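Local coordinates for single-stranded DNA-binding protein (Enterobacter phage Enc34, PDB 5ODK) that probably binds single-stranded DNA through an OB-fold domain during phage DNA replication, at residues 30-36 / 135-141. Sequence-based numbering, arbitrary orientation.
Sequences CSYPHLD and IAEEIYG
Leu35 and Ile139 meet through methyl groups, with their side chains crossing at about a right angle: CD1 of Leu35 lies 4.0 Å from CG2 of Ile139. That same CG2 is equally near the sulfur of Cys30, so one methyl branch serves two partners, from strand 28-34 and the loop after it. One helical turn earlier, Ile135 CG2 packs on CB of Leu35 at 3.6 Å and on the Leu35-Asp36 peptide, 3.7 Å from Asp36 N. In both isoleucines this branch stands opposite the backbone nitrogen while CG1 lies beside it (chi1 -74° in Ile135), which directs CG2 toward segment 30-36. The backbone bond from Ile139 N to Ile135 O spaces the pair by one turn at the end of helix 132-138. Beyond the helix, Pro33 CG is 3.5 Å from Ile139 O, and Cys30 SG approaches Tyr140 O at 3.3 Å. Gly141 CA makes a bent CA-H...O contact with Cys30 O (130° at the hydrogen). Val121 and Leu166 extend the apolar cluster. Asp36 OD2 lies 3.7 Å from Ala136 CB. Mainly apolar packing, supplemented by the sulfur-carbonyl approach and one weak CA-H...O contact, thus sets the helix end and following chain against strand 28-34 and its loop, beside the Cys30 backbone bonds to Gly142 and Cys143, where strand pairing begins.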
ATOM      1  N   CYS A  30      -2.562   3.945  -8.458  1.00 13.15           N
ATOM      2  CA  CYS A  30      -1.566   2.916  -8.434  1.00 14.35           C
ATOM      3  C   CYS A  30      -0.537   3.036  -9.539  1.00 13.02           C
ATOM      4  O   CYS A  30      -0.752   3.655 -10.584  1.00 13.73           O
ATOM      5  CB  CYS A  30      -2.148   1.528  -8.432  1.00 16.33           C
ATOM      6  SG  CYS A  30      -2.601   0.911 -10.008  1.00 20.02           S
ATOM      7  N   SER A  31       0.586   2.389  -9.270  0.80 12.57           N
ATOM      8  CA  SER A  31       1.733   2.392 -10.137  0.80 12.95           C
ATOM      9  C   SER A  31       2.408   1.006 -10.017  0.80 12.78           C
ATOM     10  O   SER A  31       2.380   0.369  -8.972  0.80 12.56           O
ATOM     11  CB  SER A  31       2.610   3.525  -9.623  0.80 16.96           C
ATOM     12  OG  SER A  31       3.814   3.579 -10.287  0.80 18.85           O
ATOM     13  N   TYR A  32       2.998   0.544 -11.116  1.00 12.53           N
ATOM     14  CA  TYR A  32       3.765  -0.699 -11.122  1.00 13.34           C
ATOM     15  C   TYR A  32       3.021  -1.875 -10.484  1.00 13.13           C
ATOM     16  O   TYR A  32       3.578  -2.620  -9.686  1.00 13.83           O
ATOM     17  CB  TYR A  32       5.136  -0.506 -10.462  1.00 14.45           C
ATOM     18  CG  TYR A  32       5.948   0.600 -11.050  1.00 16.25           C
ATOM     19  CD1 TYR A  32       6.435   0.512 -12.336  1.00 19.17           C
ATOM     20  CD2 TYR A  32       6.257   1.731 -10.304  1.00 17.89           C
ATOM     21  CE1 TYR A  32       7.202   1.526 -12.883  1.00 21.94           C
ATOM     22  CE2 TYR A  32       7.014   2.749 -10.844  1.00 22.78           C
ATOM     23  CZ  TYR A  32       7.474   2.645 -12.140  1.00 23.00           C
ATOM     24  OH  TYR A  32       8.250   3.634 -12.713  1.00 32.15           O
ATOM     25  N   PRO A  33       1.745  -2.101 -10.882  1.00 13.37           N
ATOM     26  CA  PRO A  33       1.056  -3.252 -10.311  1.00 12.92           C
ATOM     27  C   PRO A  33       1.631  -4.590 -10.778  1.00 13.09           C
ATOM     28  O   PRO A  33       1.888  -4.767 -11.986  1.00 14.69           O
ATOM     29  CB  PRO A  33      -0.373  -3.113 -10.816  1.00 14.74           C
ATOM     30  CG  PRO A  33      -0.220  -2.357 -12.110  1.00 16.02           C
ATOM     31  CD  PRO A  33       0.895  -1.375 -11.816  1.00 14.10           C
ATOM     32  N   HIS A  34       1.826  -5.481  -9.816  1.00 11.95           N
ATOM     33  CA  HIS A  34       2.169  -6.895 -10.042  1.00 11.90           C
ATOM     34  C   HIS A  34       1.279  -7.717  -9.166  1.00 11.46           C
ATOM     35  O   HIS A  34       1.650  -8.202  -8.119  1.00 12.37           O
ATOM     36  CB  HIS A  34       3.635  -7.159  -9.801  1.00 13.81           C
ATOM     37  CG  HIS A  34       4.522  -6.484 -10.782  1.00 16.52           C
ATOM     38  ND1 HIS A  34       4.638  -6.909 -12.092  1.00 20.90           N
ATOM     39  CD2 HIS A  34       5.273  -5.375 -10.677  1.00 18.15           C
ATOM     40  CE1 HIS A  34       5.466  -6.112 -12.743  1.00 25.39           C
ATOM     41  NE2 HIS A  34       5.877  -5.176 -11.901  1.00 24.30           N
ATOM     42  N   LEU A  35       0.040  -7.827  -9.635  1.00 12.27           N
ATOM     43  CA  LEU A  35      -1.046  -8.506  -8.930  1.00 12.31           C
ATOM     44  C   LEU A  35      -1.463  -9.807  -9.602  1.00 13.15           C
ATOM     45  O   LEU A  35      -2.177 -10.616  -9.011  1.00 14.38           O
ATOM     46  CB  LEU A  35      -2.258  -7.608  -8.822  1.00 12.05           C
ATOM     47  CG  LEU A  35      -2.032  -6.246  -8.185  1.00 12.24           C
ATOM     48  CD1 LEU A  35      -3.323  -5.448  -8.187  1.00 12.86           C
ATOM     49  CD2 LEU A  35      -1.462  -6.333  -6.776  1.00 13.45           C
ATOM     50  N   ASP A  36      -1.039  -9.954 -10.848  1.00 14.11           N
ATOM     51  CA  ASP A  36      -1.440 -11.062 -11.689  1.00 15.10           C
ATOM     52  C   ASP A  36      -0.653 -12.312 -11.410  1.00 16.54           C
ATOM     53  O   ASP A  36      -1.228 -13.430 -11.349  1.00 20.18           O
ATOM     54  CB  ASP A  36      -1.379 -10.642 -13.173  1.00 16.29           C
ATOM     55  CG  ASP A  36      -0.053 -10.101 -13.644  1.00 16.51           C
ATOM     56  OD1 ASP A  36       0.774  -9.591 -12.825  1.00 17.47           O
ATOM     57  OD2 ASP A  36       0.167 -10.109 -14.882  1.00 19.26           O
ATOM     58  N   ILE A 135      -6.828  -9.688 -14.192  1.00 13.46           N
ATOM     59  CA  ILE A 135      -6.267  -8.849 -13.114  1.00 12.71           C
ATOM     60  C   ILE A 135      -5.373  -7.773 -13.693  1.00 12.34           C
ATOM     61  O   ILE A 135      -5.462  -6.602 -13.312  1.00 12.85           O
ATOM     62  CB  ILE A 135      -5.544  -9.752 -12.110  1.00 11.87           C
ATOM     63  CG1 ILE A 135      -6.569 -10.526 -11.272  1.00 13.07           C
ATOM     64  CG2 ILE A 135      -4.592  -8.977 -11.215  1.00 12.40           C
ATOM     65  CD1 ILE A 135      -5.996 -11.630 -10.441  1.00 15.19           C
ATOM     66  N   ALA A 136      -4.508  -8.153 -14.622  1.00 12.53           N
ATOM     67  CA  ALA A 136      -3.593  -7.182 -15.212  1.00 14.40           C
ATOM     68  C   ALA A 136      -4.336  -6.108 -16.015  1.00 14.74           C
ATOM     69  O   ALA A 136      -3.938  -4.958 -16.034  1.00 16.70           O
ATOM     70  CB  ALA A 136      -2.525  -7.865 -16.058  1.00 14.34           C
ATOM     71  N   GLU A 137      -5.387  -6.513 -16.746  1.00 15.54           N
ATOM     72  CA  GLU A 137      -6.185  -5.557 -17.502  1.00 17.93           C
ATOM     73  C   GLU A 137      -6.984  -4.606 -16.609  1.00 16.33           C
ATOM     74  O   GLU A 137      -7.140  -3.413 -16.932  1.00 20.65           O
ATOM     75  CB  GLU A 137      -7.228  -6.283 -18.363  1.00 21.48           C
ATOM     76  CG  GLU A 137      -6.738  -6.930 -19.611  1.00 29.03           C
ATOM     77  CD  GLU A 137      -7.863  -7.423 -20.504  1.00 34.52           C
ATOM     78  OE1 GLU A 137      -9.036  -7.559 -20.062  1.00 42.92           O
ATOM     79  OE2 GLU A 137      -7.542  -7.692 -21.663  1.00 35.03           O
ATOM     80  N   GLU A 138      -7.546  -5.153 -15.528  1.00 15.60           N
ATOM     81  CA  GLU A 138      -8.456  -4.394 -14.656  1.00 16.69           C
ATOM     82  C   GLU A 138      -7.695  -3.294 -13.917  1.00 13.51           C
ATOM     83  O   GLU A 138      -8.156  -2.156 -13.822  1.00 16.08           O
ATOM     84  CB  GLU A 138      -9.113  -5.321 -13.611  1.00 19.72           C
ATOM     85  CG  GLU A 138     -10.078  -4.693 -12.583  1.00 22.51           C
ATOM     86  CD  GLU A 138     -11.467  -4.476 -13.120  1.00 25.60           C
ATOM     87  OE1 GLU A 138     -11.809  -5.105 -14.155  1.00 29.00           O
ATOM     88  OE2 GLU A 138     -12.207  -3.691 -12.495  1.00 23.32           O
ATOM     89  N   ILE A 139      -6.573  -3.665 -13.328  1.00 13.61           N
ATOM     90  CA  ILE A 139      -5.813  -2.742 -12.451  1.00 13.15           C
ATOM     91  C   ILE A 139      -4.462  -2.451 -13.119  1.00 13.15           C
ATOM     92  O   ILE A 139      -3.475  -3.159 -12.959  1.00 15.97           O
ATOM     93  CB  ILE A 139      -5.740  -3.280 -11.006  1.00 13.99           C
ATOM     94  CG1 ILE A 139      -7.168  -3.366 -10.440  1.00 18.55           C
ATOM     95  CG2 ILE A 139      -4.861  -2.374 -10.148  1.00 15.31           C
ATOM     96  CD1 ILE A 139      -7.273  -4.057  -9.116  1.00 20.63           C
ATOM     97  N   TYR A 140      -4.440  -1.371 -13.878  1.00 13.99           N
ATOM     98  CA  TYR A 140      -3.272  -0.949 -14.622  1.00 14.23           C
ATOM     99  C   TYR A 140      -2.652   0.248 -13.908  1.00 14.50           C
ATOM    100  O   TYR A 140      -3.362   1.014 -13.255  1.00 15.02           O
ATOM    101  CB  TYR A 140      -3.662  -0.620 -16.082  1.00 15.74           C
ATOM    102  CG  TYR A 140      -4.806   0.359 -16.177  1.00 15.45           C
ATOM    103  CD1 TYR A 140      -6.123  -0.067 -16.174  1.00 14.73           C
ATOM    104  CD2 TYR A 140      -4.574   1.725 -16.184  1.00 15.04           C
ATOM    105  CE1 TYR A 140      -7.172   0.823 -16.156  1.00 15.52           C
ATOM    106  CE2 TYR A 140      -5.620   2.633 -16.180  1.00 16.43           C
ATOM    107  CZ  TYR A 140      -6.919   2.179 -16.164  1.00 15.23           C
ATOM    108  OH  TYR A 140      -7.950   3.057 -16.141  1.00 17.35           O
ATOM    109  N   GLY A 141      -1.363   0.475 -14.133  1.00 14.96           N
ATOM    110  CA  GLY A 141      -0.700   1.633 -13.552  1.00 15.63           C
ATOM    111  C   GLY A 141      -1.372   2.887 -14.067  1.00 15.46           C
ATOM    112  O   GLY A 141      -1.519   3.067 -15.286  1.00 16.62           O
TER